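Local coordinates for envelope glycoprotein (Thogoto virus, PDB 5XEA) that probably attaches the virus to a host-cell receptor and then drives fusion of the viral envelope with the host membrane, at residues L41-Y46 with C142-S147. Numbering follows the deposited sequence.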
# COMPACT_ATOMS: atom_id res chain seq x y z
N LEU B 41 -1.86 -25.13 -2.46
CA LEU B 41 -1.71 -25.72 -1.14
C LEU B 41 -0.23 -25.92 -0.87
O LEU B 41 0.44 -26.69 -1.57
CB LEU B 41 -2.45 -27.06 -1.01
CG LEU B 41 -2.48 -27.50 0.44
CD1 LEU B 41 -3.48 -26.66 1.23
CD2 LEU B 41 -2.78 -28.99 0.57
N LEU B 42 0.29 -25.20 0.11
CA LEU B 42 1.67 -25.34 0.52
C LEU B 42 1.71 -26.25 1.74
O LEU B 42 1.15 -25.91 2.79
CB LEU B 42 2.32 -23.99 0.83
CG LEU B 42 3.63 -24.08 1.61
CD1 LEU B 42 4.75 -24.68 0.76
CD2 LEU B 42 4.02 -22.71 2.13
N THR B 43 2.34 -27.40 1.59
CA THR B 43 2.66 -28.25 2.73
C THR B 43 4.15 -28.11 3.00
O THR B 43 4.97 -28.34 2.10
CB THR B 43 2.29 -29.71 2.47
OG1 THR B 43 0.88 -29.79 2.22
CG2 THR B 43 2.63 -30.56 3.68
N ALA B 44 4.49 -27.70 4.21
CA ALA B 44 5.89 -27.51 4.60
C ALA B 44 6.15 -28.22 5.91
O ALA B 44 5.40 -28.05 6.88
CB ALA B 44 6.25 -26.03 4.71
N GLY B 45 7.21 -29.01 5.95
CA GLY B 45 7.56 -29.75 7.15
C GLY B 45 9.05 -29.68 7.44
O GLY B 45 9.87 -29.58 6.53
N TYR B 46 9.38 -29.73 8.73
CA TYR B 46 10.76 -29.70 9.18
C TYR B 46 10.98 -30.78 10.23
O TYR B 46 10.05 -31.19 10.93
CB TYR B 46 11.17 -28.32 9.76
CG TYR B 46 10.47 -27.92 11.04
CD1 TYR B 46 11.02 -28.20 12.29
CD2 TYR B 46 9.25 -27.23 11.00
CE1 TYR B 46 10.37 -27.84 13.45
CE2 TYR B 46 8.60 -26.87 12.16
CZ TYR B 46 9.16 -27.17 13.39
OH TYR B 46 8.50 -26.79 14.54
N CYS B 142 10.16 -31.36 15.25
CA CYS B 142 9.52 -31.51 13.95
C CYS B 142 8.24 -30.69 13.95
O CYS B 142 7.71 -30.33 15.00
CB CYS B 142 9.24 -32.98 13.63
SG CYS B 142 8.13 -33.78 14.80
N GLY B 143 7.76 -30.39 12.75
CA GLY B 143 6.54 -29.61 12.63
C GLY B 143 6.07 -29.63 11.20
O GLY B 143 6.84 -29.92 10.27
N VAL B 144 4.80 -29.31 11.01
CA VAL B 144 4.20 -29.35 9.68
C VAL B 144 3.12 -28.27 9.61
O VAL B 144 2.44 -27.98 10.60
CB VAL B 144 3.63 -30.74 9.36
CG1 VAL B 144 2.49 -31.10 10.32
CG2 VAL B 144 3.14 -30.83 7.90
N THR B 145 2.99 -27.67 8.43
CA THR B 145 1.87 -26.80 8.13
C THR B 145 1.31 -27.15 6.76
O THR B 145 2.04 -27.59 5.86
CB THR B 145 2.25 -25.29 8.17
OG1 THR B 145 1.07 -24.49 8.26
CG2 THR B 145 3.01 -24.88 6.90
N THR B 146 0.00 -26.97 6.61
CA THR B 146 -0.67 -27.03 5.32
C THR B 146 -1.44 -25.73 5.19
O THR B 146 -2.36 -25.48 5.97
CB THR B 146 -1.61 -28.23 5.20
OG1 THR B 146 -2.57 -28.19 6.26
CG2 THR B 146 -0.83 -29.54 5.25
N SER B 147 -1.04 -24.88 4.25
CA SER B 147 -1.62 -23.55 4.20
C SER B 147 -1.88 -23.15 2.76
O SER B 147 -1.12 -23.52 1.86
CB SER B 147 -0.71 -22.50 4.87
OG SER B 147 -0.35 -22.90 6.19
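Tyr46 pairs with Gly143 and Leu42 with Ser147 where two antiparallel β-strands, both running on beyond these segments, lie side by side within a large antiparallel sheet of this gp64-family fusion glycoprotein. Three hydrogen-bonded pairs, Leu42 with Ser147, Ala44 with Thr145 and Tyr46 with Gly143, each exchange two N-H...O=C bonds, which satisfies the inward amides and carbonyls of both strands. At Leu42 both are short: its N lies 2.8 Å from Ser147 O, and Ser147 N returns the bond to Leu42 O. The most bent of the six runs from Gly143 N to Tyr46 O (3.0 Å, 150° at the hydrogen). Carbonyls also take CA-H...O contacts from the intervening residues: Leu42 O from Thr146 CA, Thr145 O from Thr43 CA (3.3 Å). Backbone hydrogen bonds from Leu41, Thr43 and Gly45 to Lys192, Leu190 and Ser188 place strand 40-56 here between strands 133-156 and 187-192.

The side chains of Thr43 and Thr146 rise alongside each other from the same face, and Thr146 CG2 touches Thr43 OG1 at 3.5 Å. On the other face, Ala44 CB meets Thr145 CG2. Thr145 OG1, anti to its backbone N (chi1 -163°), is thereby directed along its own strand and donates to Ser147 OG at 3.0 Å. Helix 421-437 packs on this face, with Trp423 against Leu42 and Phe425 against Thr145. The disulfide from Cys142 to Cys89 ties strand 133-156 to strand 89-91. Tyr46 CG sits between backbone N and carbonyl carbon (chi1 66°), which folds the ring across to the opposite strand: Gly143 N lies over its centre, and Gly143 CA makes a CH-π contact 3.9 Å from the centroid.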